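CurF (Lyngbya majuscula, PDB 5DP2) is an enoyl-reductase-like domain of the curacin A polyketide synthase that binds NADP and acts as a cyclopropanase, forming a cyclopropane ring in the curacin A pathway. Local coordinates at residues 134-138 / 310-315; 156-160 / 182-186; 34-39 / 90-95. All blocks are in the same frame, centred on the assembly; numbering follows the deposited sequence.

Interaction 1: residues 134-138 / 310-315; sequences VEAAT and PLPYKV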
ATOM      1  N   VAL A 134      12.085  -6.076  -8.801  1.00  7.06           N
ATOM      2  CA  VAL A 134      10.635  -6.241  -8.906  0.63  6.88           C
ATOM      3  C   VAL A 134      10.045  -6.817  -7.621  1.00  6.59           C
ATOM      4  O   VAL A 134       9.005  -6.381  -7.156  1.00  7.34           O
ATOM      5  CB  VAL A 134      10.301  -7.094 -10.138  0.63  7.48           C
ATOM      6  CG1 VAL A 134       8.874  -7.603 -10.068  0.63  8.20           C
ATOM      7  CG2 VAL A 134      10.503  -6.267 -11.408  0.63  8.67           C
ATOM      8  N   GLU A 135      10.715  -7.823  -7.040  1.00  6.37           N
ATOM      9  CA  GLU A 135      10.248  -8.374  -5.765  0.51  6.55           C
ATOM     10  C   GLU A 135      10.224  -7.326  -4.667  1.00  5.99           C
ATOM     11  O   GLU A 135       9.264  -7.197  -3.911  1.00  6.31           O
ATOM     12  CB  GLU A 135      11.145  -9.535  -5.330  0.51  7.31           C
ATOM     13  CG  GLU A 135      10.873 -10.830  -6.067  0.51  7.87           C
ATOM     14  CD  GLU A 135      11.828 -11.947  -5.697  0.51  9.16           C
ATOM     15  OE1 GLU A 135      13.048 -11.689  -5.529  0.51  9.49           O
ATOM     16  OE2 GLU A 135      11.348 -13.101  -5.630  0.51 12.70           O
ATOM     17  N   ALA A 136      11.310  -6.566  -4.569  1.00  6.17           N
ATOM     18  CA  ALA A 136      11.406  -5.550  -3.524  1.00  6.02           C
ATOM     19  C   ALA A 136      10.379  -4.440  -3.709  1.00  5.49           C
ATOM     20  O   ALA A 136       9.948  -3.832  -2.744  1.00  6.19           O
ATOM     21  CB  ALA A 136      12.815  -4.982  -3.428  1.00  6.79           C
ATOM     22  N   ALA A 137       9.983  -4.203  -4.968  1.00  5.82           N
ATOM     23  CA  ALA A 137       8.975  -3.183  -5.295  1.00  5.84           C
ATOM     24  C   ALA A 137       7.598  -3.542  -4.768  1.00  5.52           C
ATOM     25  O   ALA A 137       6.719  -2.681  -4.786  1.00  6.62           O
ATOM     26  CB  ALA A 137       8.922  -2.948  -6.792  1.00  6.96           C
ATOM     27  N   THR A 138       7.386  -4.781  -4.303  1.00  5.25           N
ATOM     28  CA  THR A 138       6.092  -5.134  -3.730  1.00  5.44           C
ATOM     29  C   THR A 138       5.958  -4.761  -2.264  1.00  5.51           C
ATOM     30  O   THR A 138       4.863  -4.901  -1.713  1.00  6.69           O
ATOM     31  CB  THR A 138       5.793  -6.645  -3.894  1.00  5.60           C
ATOM     32  OG1 THR A 138       6.611  -7.424  -3.002  1.00  5.80           O
ATOM     33  CG2 THR A 138       5.911  -7.120  -5.302  1.00  6.37           C
ATOM     34  N   PRO A 310       8.059 -11.436  -0.687  1.00  6.18           N
ATOM     35  CA  PRO A 310       7.444 -10.542  -1.650  1.00  6.64           C
ATOM     36  C   PRO A 310       6.027 -10.988  -1.970  1.00  6.14           C
ATOM     37  O   PRO A 310       5.682 -12.187  -1.940  1.00  7.51           O
ATOM     38  CB  PRO A 310       8.325 -10.668  -2.895  1.00  8.27           C
ATOM     39  CG  PRO A 310       9.597 -11.229  -2.424  1.00  9.98           C
ATOM     40  CD  PRO A 310       9.335 -11.995  -1.176  1.00  7.61           C
ATOM     41  N   LEU A 311       5.182 -10.018  -2.312  1.00  5.67           N
ATOM     42  CA  LEU A 311       3.830 -10.350  -2.791  1.00  5.58           C
ATOM     43  C   LEU A 311       3.883 -10.995  -4.152  1.00  5.92           C
ATOM     44  O   LEU A 311       4.813 -10.753  -4.925  1.00  6.38           O
ATOM     45  CB  LEU A 311       2.976  -9.080  -2.875  1.00  5.56           C
ATOM     46  CG  LEU A 311       2.845  -8.273  -1.601  1.00  6.58           C
ATOM     47  CD1 LEU A 311       1.886  -7.110  -1.842  1.00  8.10           C
ATOM     48  CD2 LEU A 311       2.425  -9.144  -0.411  1.00  7.67           C
ATOM     49  N   PRO A 312       2.837 -11.763  -4.510  1.00  6.24           N
ATOM     50  CA  PRO A 312       2.626 -12.097  -5.935  1.00  6.34           C
ATOM     51  C   PRO A 312       2.611 -10.809  -6.749  1.00  5.84           C
ATOM     52  O   PRO A 312       2.127  -9.780  -6.253  1.00  6.17           O
ATOM     53  CB  PRO A 312       1.252 -12.795  -5.939  1.00  7.16           C
ATOM     54  CG  PRO A 312       1.091 -13.288  -4.539  1.00  7.60           C
ATOM     55  CD  PRO A 312       1.707 -12.229  -3.698  1.00  6.65           C
ATOM     56  N   TYR A 313       3.101 -10.890  -7.968  1.00  6.76           N
ATOM     57  CA  TYR A 313       3.154  -9.679  -8.789  1.00  6.72           C
ATOM     58  C   TYR A 313       2.977 -10.009 -10.263  1.00  7.04           C
ATOM     59  O   TYR A 313       3.146 -11.136 -10.711  1.00  8.39           O
ATOM     60  CB  TYR A 313       4.465  -8.900  -8.569  1.00  7.86           C
ATOM     61  CG  TYR A 313       5.727  -9.651  -8.952  1.00  8.39           C
ATOM     62  CD1 TYR A 313       6.127  -9.750 -10.296  1.00 10.61           C
ATOM     63  CD2 TYR A 313       6.485 -10.317  -7.996  1.00  9.61           C
ATOM     64  CE1 TYR A 313       7.255 -10.466 -10.659  1.00 12.88           C
ATOM     65  CE2 TYR A 313       7.629 -11.020  -8.340  1.00 10.92           C
ATOM     66  CZ  TYR A 313       8.011 -11.093  -9.675  1.00 12.04           C
ATOM     67  OH  TYR A 313       9.135 -11.811 -10.028  1.00 14.66           O
ATOM     68  N   LYS A 314       2.655  -8.955 -11.010  1.00  6.91           N
ATOM     69  CA  LYS A 314       2.625  -8.968 -12.459  1.00  7.53           C
ATOM     70  C   LYS A 314       3.386  -7.733 -12.956  1.00  6.86           C
ATOM     71  O   LYS A 314       3.115  -6.618 -12.474  1.00  7.43           O
ATOM     72  CB  LYS A 314       1.201  -8.960 -13.005  1.00  9.34           C
ATOM     73  CG  LYS A 314       1.205  -9.046 -14.534  1.00 11.52           C
ATOM     74  CD  LYS A 314      -0.176  -9.168 -15.141  1.00 14.12           C
ATOM     75  CE  LYS A 314      -0.135  -9.063 -16.638  1.00 17.72           C
ATOM     76  NZ  LYS A 314       0.406 -10.302 -17.236  1.00 22.06           N
ATOM     77  N   VAL A 315       4.317  -7.949 -13.882  1.00  7.16           N
ATOM     78  CA  VAL A 315       5.161  -6.866 -14.392  1.00  7.44           C
ATOM     79  C   VAL A 315       4.598  -6.316 -15.702  1.00  7.51           C
ATOM     80  O   VAL A 315       4.149  -7.069 -16.586  1.00  9.13           O
ATOM     81  CB  VAL A 315       6.598  -7.349 -14.623  1.00  9.12           C
ATOM     82  CG1 VAL A 315       7.460  -6.319 -15.345  1.00 12.21           C
ATOM     83  CG2 VAL A 315       7.252  -7.744 -13.329  1.00 10.81           C
TER
HETATM   84  O   HOH W   1       9.969 -13.613  -8.165  1.00 23.04           O
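Segment 310-315 runs from a loop into strand 313-317 and packs against segment 134-138. At its start, Pro-310 lies against Glu-135, with Pro-310 CG 3.7 Å from Glu-135 CB. Leu-311 provides the direct polar link: its N donates to Thr-138 OG1 at 3.0 Å. Thr-138 OG1, with chi1 in the p well, in turn donates to Glu-135 O at 2.8 Å, so one hydroxyl joins the incoming loop to the backbone of 134-138. The Leu-311 side chain packs on helices 140-153 and 170-181, about 7 Å from the bound NADP. The CA-to-CB bond of Pro-312 points away, while its backbone pairs with Lys-336 of strand 336-340, the parallel neighbour. Tyr-313 then returns toward the helix. Val-134 CG1 sits over one face of its ring, 3.5 Å from the centroid, in a CH-pi contact, and a water joins Tyr-313 OH (2.7 Å) to Glu-135 OE2 (2.9 Å); Glu-135 OE1 accepts from Ser-132 N. At Val-315, CG2 meets Val-134 CG1 at 3.6 Å, and both valines also touch Thr-340. The contact thus joins the helix to a strand of the mixed sheet by mainly apolar packing, with its one direct hydrogen bond fixing the loop by its backbone, at the end nearer the cofactor.

Interaction 2: residues 156-160 / 182-186; sequences VQPGE and FGSEV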
ATOM      1  N   VAL A 156      -2.310  -7.446  17.218  1.00  6.81           N
ATOM      2  CA  VAL A 156      -2.770  -8.831  17.006  0.74  6.76           C
ATOM      3  C   VAL A 156      -1.918  -9.812  17.834  1.00  6.86           C
ATOM      4  O   VAL A 156      -0.684  -9.744  17.802  1.00  7.98           O
ATOM      5  CB  VAL A 156      -2.673  -9.214  15.510  0.74  6.77           C
ATOM      6  CG1 VAL A 156      -2.903 -10.716  15.293  0.74  7.23           C
ATOM      7  CG2 VAL A 156      -3.687  -8.447  14.687  0.74  7.48           C
ATOM      8  N   GLN A 157      -2.591 -10.737  18.499  1.00  7.54           N
ATOM      9  CA  GLN A 157      -1.980 -11.753  19.339  1.00  7.80           C
ATOM     10  C   GLN A 157      -2.200 -13.147  18.746  1.00  7.72           C
ATOM     11  O   GLN A 157      -3.193 -13.386  18.051  1.00  7.80           O
ATOM     12  CB  GLN A 157      -2.592 -11.712  20.754  1.00  9.02           C
ATOM     13  CG  GLN A 157      -2.427 -10.382  21.464  1.00 10.40           C
ATOM     14  CD  GLN A 157      -0.984 -10.050  21.686  1.00 12.23           C
ATOM     15  OE1 GLN A 157      -0.261 -10.819  22.320  1.00 15.83           O
ATOM     16  NE2 GLN A 157      -0.546  -8.908  21.183  1.00 12.76           N
ATOM     17  N   PRO A 158      -1.341 -14.122  19.117  1.00  8.42           N
ATOM     18  CA  PRO A 158      -1.560 -15.484  18.651  1.00  8.43           C
ATOM     19  C   PRO A 158      -2.931 -16.000  19.056  1.00  8.18           C
ATOM     20  O   PRO A 158      -3.394 -15.764  20.181  1.00 10.09           O
ATOM     21  CB  PRO A 158      -0.438 -16.268  19.327  1.00  9.70           C
ATOM     22  CG  PRO A 158       0.637 -15.246  19.570  1.00 10.99           C
ATOM     23  CD  PRO A 158      -0.092 -13.980  19.891  1.00  9.90           C
ATOM     24  N   GLY A 159      -3.571 -16.685  18.127  1.00  7.86           N
ATOM     25  CA  GLY A 159      -4.863 -17.299  18.371  1.00  8.38           C
ATOM     26  C   GLY A 159      -6.069 -16.426  18.076  1.00  8.72           C
ATOM     27  O   GLY A 159      -7.201 -16.932  18.039  1.00 11.46           O
ATOM     28  N   GLU A 160      -5.884 -15.122  17.912  1.00  7.56           N
ATOM     29  CA  GLU A 160      -7.023 -14.255  17.660  1.00  7.38           C
ATOM     30  C   GLU A 160      -7.572 -14.457  16.250  1.00  6.86           C
ATOM     31  O   GLU A 160      -6.859 -14.872  15.351  1.00  9.19           O
ATOM     32  CB  GLU A 160      -6.622 -12.804  17.895  1.00  7.31           C
ATOM     33  CG  GLU A 160      -6.381 -12.534  19.372  1.00  8.49           C
ATOM     34  CD  GLU A 160      -6.181 -11.048  19.655  1.00  8.20           C
ATOM     35  OE1 GLU A 160      -5.366 -10.401  18.961  1.00  9.27           O
ATOM     36  OE2 GLU A 160      -6.848 -10.527  20.578  1.00 10.05           O
ATOM     37  N   PHE A 182       2.007 -13.519  12.916  1.00  7.35           N
ATOM     38  CA  PHE A 182       1.656 -13.231  14.296  1.00  7.84           C
ATOM     39  C   PHE A 182       0.838 -14.352  14.938  1.00  7.85           C
ATOM     40  O   PHE A 182       0.489 -14.233  16.129  1.00 10.68           O
ATOM     41  CB  PHE A 182       0.854 -11.915  14.377  1.00  8.69           C
ATOM     42  CG  PHE A 182       1.609 -10.686  13.995  1.00 10.22           C
ATOM     43  CD1 PHE A 182       2.894 -10.480  14.416  1.00 14.60           C
ATOM     44  CD2 PHE A 182       0.996  -9.709  13.215  1.00 12.39           C
ATOM     45  CE1 PHE A 182       3.572  -9.339  14.048  1.00 18.55           C
ATOM     46  CE2 PHE A 182       1.668  -8.556  12.862  1.00 13.70           C
ATOM     47  CZ  PHE A 182       2.960  -8.408  13.264  1.00 15.71           C
ATOM     48  N   GLY A 183       0.565 -15.448  14.219  1.00  7.38           N
ATOM     49  CA  GLY A 183      -0.098 -16.590  14.811  1.00  7.64           C
ATOM     50  C   GLY A 183      -1.599 -16.458  14.933  1.00  6.94           C
ATOM     51  O   GLY A 183      -2.224 -17.187  15.706  1.00  7.68           O
ATOM     52  N   SER A 184      -2.205 -15.572  14.139  1.00  7.14           N
ATOM     53  CA  SER A 184      -3.641 -15.381  14.199  1.00  7.31           C
ATOM     54  C   SER A 184      -4.343 -16.260  13.148  1.00  6.95           C
ATOM     55  O   SER A 184      -3.714 -16.795  12.230  1.00  8.20           O
ATOM     56  CB  SER A 184      -3.998 -13.914  14.112  1.00  8.04           C
ATOM     57  OG  SER A 184      -3.730 -13.381  12.889  1.00 10.41           O
ATOM     58  N   GLU A 185      -5.663 -16.429  13.353  1.00  7.40           N
ATOM     59  CA  GLU A 185      -6.544 -17.205  12.473  1.00  8.09           C
ATOM     60  C   GLU A 185      -7.187 -16.253  11.448  1.00  7.27           C
ATOM     61  O   GLU A 185      -7.995 -15.399  11.818  1.00  7.85           O
ATOM     62  CB  GLU A 185      -7.618 -17.923  13.256  1.00  9.05           C
ATOM     63  CG  GLU A 185      -8.415 -18.835  12.353  1.00 10.97           C
ATOM     64  CD  GLU A 185      -9.523 -19.607  13.037  1.00 12.52           C
ATOM     65  OE1 GLU A 185      -9.895 -19.253  14.183  1.00 14.79           O
ATOM     66  OE2 GLU A 185     -10.049 -20.536  12.394  1.00 18.12           O
ATOM     67  N   VAL A 186      -6.801 -16.397  10.185  1.00  7.73           N
ATOM     68  CA  VAL A 186      -7.269 -15.509   9.131  1.00  6.99           C
ATOM     69  C   VAL A 186      -8.614 -15.985   8.559  1.00  6.55           C
ATOM     70  O   VAL A 186      -8.762 -17.143   8.160  1.00  8.56           O
ATOM     71  CB  VAL A 186      -6.226 -15.400   7.992  1.00  7.98           C
ATOM     72  CG1 VAL A 186      -6.795 -14.689   6.774  1.00  8.42           C
ATOM     73  CG2 VAL A 186      -4.991 -14.676   8.495  1.00  9.61           C
TER
HETATM   74  O   HOH W   2       1.090 -12.017  17.715  0.42 10.44           O
HETATM   75  O   HOH W   3      -8.894 -18.875  16.716  1.00 16.75           O
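This is a backbone-mediated surface contact at the N-terminal ends of two neighbouring inner strands of the Rossmann-type sheet, between the turn leading into strand 161-164 and the link from helix 170-181 to strand 185-190. It therefore lies where the beta-alpha-beta crossover of these two parallel strands begins its first strand and enters its second. The first segment forms a type II turn from Gln-157 to Glu-160, with Gly-159 at the positive phi that this turn requires. In the second, Gly-183 ends the helix in a Schellman motif; its CA lies 4.3 Å from Pro-158 CA, so close that a CB would press on the proline ring. Just before the turn, Val-156 CG1 packs on Ser-184 CB (3.6 Å) and Phe-182 CB (4.0 Å). Glu-160 OE1 accepts from Gln-157 N at 2.8 Å, bracing the turn, and also forms a salt bridge with Arg-252. Two hydrogen bonds hold the backbones together: Gly-159 N donates to Gly-183 O at 2.8 Å, and Glu-185 N to Glu-160 O, also at 2.8 Å.

Interaction 3: residues 34-39 / 90-95; sequences PKSTEV and AVGSDV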
ATOM      1  N   PRO A  34      22.141  16.548  -7.875  1.00  9.64           N
ATOM      2  CA  PRO A  34      21.746  16.727  -6.485  1.00  8.95           C
ATOM      3  C   PRO A  34      22.525  17.875  -5.836  1.00  8.84           C
ATOM      4  O   PRO A  34      23.743  17.991  -6.022  1.00 10.23           O
ATOM      5  CB  PRO A  34      22.098  15.368  -5.852  1.00  9.67           C
ATOM      6  CG  PRO A  34      23.142  14.767  -6.737  1.00 10.65           C
ATOM      7  CD  PRO A  34      22.782  15.242  -8.114  1.00 10.27           C
ATOM      8  N   LYS A  35      21.821  18.660  -5.019  1.00  8.44           N
ATOM      9  CA  LYS A  35      22.434  19.647  -4.146  1.00  8.82           C
ATOM     10  C   LYS A  35      23.148  18.922  -3.004  1.00  7.93           C
ATOM     11  O   LYS A  35      23.088  17.678  -2.899  1.00  8.08           O
ATOM     12  CB  LYS A  35      21.379  20.644  -3.652  1.00  9.80           C
ATOM     13  CG  LYS A  35      20.812  21.494  -4.772  1.00 12.63           C
ATOM     14  CD  LYS A  35      19.699  22.364  -4.257  1.00 15.75           C
ATOM     15  CE  LYS A  35      19.091  23.181  -5.372  1.00 19.95           C
ATOM     16  NZ  LYS A  35      18.485  22.304  -6.419  1.00 23.60           N
ATOM     17  N   SER A  36      23.823  19.695  -2.133  1.00  7.91           N
ATOM     18  CA  SER A  36      24.792  19.098  -1.237  1.00  7.72           C
ATOM     19  C   SER A  36      24.251  18.059  -0.279  1.00  7.36           C
ATOM     20  O   SER A  36      25.010  17.206   0.168  1.00  8.34           O
ATOM     21  CB  SER A  36      25.549  20.182  -0.474  1.00  8.95           C
ATOM     22  OG  SER A  36      24.709  20.851   0.428  1.00 10.70           O
ATOM     23  N   THR A  37      22.975  18.134   0.068  1.00  7.13           N
ATOM     24  CA  THR A  37      22.365  17.144   0.974  1.00  7.83           C
ATOM     25  C   THR A  37      21.277  16.294   0.310  1.00  7.34           C
ATOM     26  O   THR A  37      20.439  15.725   1.001  1.00  9.64           O
ATOM     27  CB  THR A  37      21.924  17.705   2.311  1.00  9.31           C
ATOM     28  OG1 THR A  37      20.880  18.601   2.037  1.00 10.53           O
ATOM     29  CG2 THR A  37      23.076  18.374   3.040  1.00 11.47           C
ATOM     30  N   GLU A  38      21.336  16.162  -1.011  1.00  7.08           N
ATOM     31  CA  GLU A  38      20.388  15.353  -1.769  1.00  7.06           C
ATOM     32  C   GLU A  38      21.042  14.103  -2.331  1.00  6.76           C
ATOM     33  O   GLU A  38      22.265  14.013  -2.413  1.00  7.66           O
ATOM     34  CB  GLU A  38      19.801  16.178  -2.909  1.00  7.62           C
ATOM     35  CG  GLU A  38      18.969  17.368  -2.463  1.00  9.37           C
ATOM     36  CD  GLU A  38      18.429  18.202  -3.607  1.00  9.82           C
ATOM     37  OE1 GLU A  38      19.049  18.290  -4.680  1.00  9.79           O
ATOM     38  OE2 GLU A  38      17.389  18.831  -3.383  1.00 16.04           O
ATOM     39  N   VAL A  39      20.191  13.153  -2.754  1.00  6.29           N
ATOM     40  CA  VAL A  39      20.601  11.916  -3.400  1.00  6.50           C
ATOM     41  C   VAL A  39      19.749  11.728  -4.660  1.00  6.31           C
ATOM     42  O   VAL A  39      18.539  11.949  -4.612  1.00  7.74           O
ATOM     43  CB  VAL A  39      20.377  10.698  -2.459  1.00  7.54           C
ATOM     44  CG1 VAL A  39      20.815   9.398  -3.095  1.00  8.25           C
ATOM     45  CG2 VAL A  39      21.100  10.884  -1.128  1.00  9.59           C
ATOM     46  N   ALA A  90      23.847   9.313  -8.224  1.00  6.42           N
ATOM     47  CA  ALA A  90      24.645  10.520  -7.912  1.00  7.36           C
ATOM     48  C   ALA A  90      24.293  10.909  -6.493  1.00  7.16           C
ATOM     49  O   ALA A  90      23.150  10.757  -6.063  1.00  7.57           O
ATOM     50  CB  ALA A  90      24.353  11.652  -8.900  1.00  8.31           C
ATOM     51  N   VAL A  91      25.277  11.440  -5.775  1.00  7.60           N
ATOM     52  CA  VAL A  91      25.090  11.817  -4.400  1.00  7.79           C
ATOM     53  C   VAL A  91      25.576  13.251  -4.198  1.00  7.71           C
ATOM     54  O   VAL A  91      26.648  13.640  -4.687  1.00  8.89           O
ATOM     55  CB  VAL A  91      25.827  10.821  -3.474  1.00  9.22           C
ATOM     56  CG1 VAL A  91      25.611  11.147  -2.030  1.00 10.19           C
ATOM     57  CG2 VAL A  91      25.360   9.379  -3.743  1.00 10.52           C
ATOM     58  N   GLY A  92      24.808  14.032  -3.443  1.00  7.77           N
ATOM     59  CA  GLY A  92      25.229  15.381  -3.095  1.00  8.38           C
ATOM     60  C   GLY A  92      26.555  15.356  -2.342  1.00  8.02           C
ATOM     61  O   GLY A  92      26.900  14.398  -1.630  1.00  8.74           O
ATOM     62  N   SER A  93      27.295  16.448  -2.484  1.00  8.07           N
ATOM     63  CA  SER A  93      28.663  16.512  -2.016  1.00  8.72           C
ATOM     64  C   SER A  93      28.829  16.253  -0.536  1.00  7.64           C
ATOM     65  O   SER A  93      29.887  15.747  -0.134  1.00  8.57           O
ATOM     66  CB  SER A  93      29.231  17.905  -2.325  1.00  9.09           C
ATOM     67  OG  SER A  93      28.543  18.928  -1.648  1.00  9.85           O
ATOM     68  N   ASP A  94      27.838  16.631   0.264  1.00  6.99           N
ATOM     69  CA  ASP A  94      27.969  16.594   1.712  1.00  7.60           C
ATOM     70  C   ASP A  94      27.277  15.364   2.330  1.00  8.46           C
ATOM     71  O   ASP A  94      27.192  15.253   3.551  1.00 10.51           O
ATOM     72  CB  ASP A  94      27.455  17.889   2.362  1.00  8.09           C
ATOM     73  CG  ASP A  94      28.249  19.170   2.004  1.00  8.35           C
ATOM     74  OD1 ASP A  94      28.991  19.219   0.993  1.00  9.37           O
ATOM     75  OD2 ASP A  94      28.065  20.162   2.748  1.00  9.51           O
ATOM     76  N   VAL A  95      26.805  14.430   1.500  1.00  8.37           N
ATOM     77  CA  VAL A  95      26.106  13.242   1.982  1.00  9.58           C
ATOM     78  C   VAL A  95      27.085  12.114   2.165  1.00 13.08           C
ATOM     79  O   VAL A  95      27.849  11.788   1.253  1.00 18.33           O
ATOM     80  CB  VAL A  95      25.027  12.796   0.989  1.00  9.61           C
ATOM     81  CG1 VAL A  95      24.437  11.434   1.371  1.00  9.48           C
ATOM     82  CG2 VAL A  95      23.945  13.844   0.871  1.00 12.93           C
TER
HETATM   83  O   HOH W   4      26.151  18.405  -4.341  1.00 11.83           O
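Ser-36 has the largest area covered in this contact, and most of its bonding is done by the main chain. Its carbonyl oxygen, Ser-36 O, accepts from Asp-94 N at 2.9 Å, while Ser-36 CB rests 3.5 Å from Ser-93 OG. That hydroxyl donates to Asp-94 OD1 at 2.7 Å, which ties the two side chains beside Ser-36 to each other. Next comes Val-39, where the loop becomes strand 39-48. It forms an antiparallel, non-hydrogen-bonded pair with Val-91 (CA to CA 4.6 Å), the two side chains lying on the same face of the sheet, and Val-39 CG2 approaches Val-95 CG1 at 4.2 Å. The pairing belongs to the mixed sheet of the GroES-like domain of the medium-chain dehydrogenase/reductase fold, in which strands 39-48 and 83-91 run side by side. Next to the bridge lie two type I turns, Lys-35 to Glu-38 leading into it and Gly-92 to Val-95 leaving it, packed together. Gly-92 N donates to Glu-38 O at 2.7 Å, and Gly-92 CA lies just 3.1 Å from Lys-35 O in a CA-H...O contact; a side chain there would clash with Lys-35, Ser-36 and Glu-38. Val-95, covered almost as much as Val-39, sets CG2 3.7 Å from Thr-37 CA, and just before the first turn Pro-34 CG meets Ala-90 CB of strand 83-91 at 4.0 Å.

In the fold
The three contacts sample both halves of the enoyl reductase. Interaction 3 and the strand of interaction 1 belong to the same mixed sheet, with their centres 29 Å apart, whereas interaction 2 lies in the six-stranded parallel sheet that forms the Rossmann-type part. Along the chain, interaction 3 closes before interaction 1 opens, and interaction 2 is nested inside the long loop that 134-138 and 310-315 close, so the Rossmann-type sheet is inserted between those segments. Interaction 1 is nearest the cofactor, the Leu-311 side chain being about 7 Å from NADP. Centres of interactions 1 and 2 are 25 Å apart, those of 2 and 3 45 Å, and none touches another.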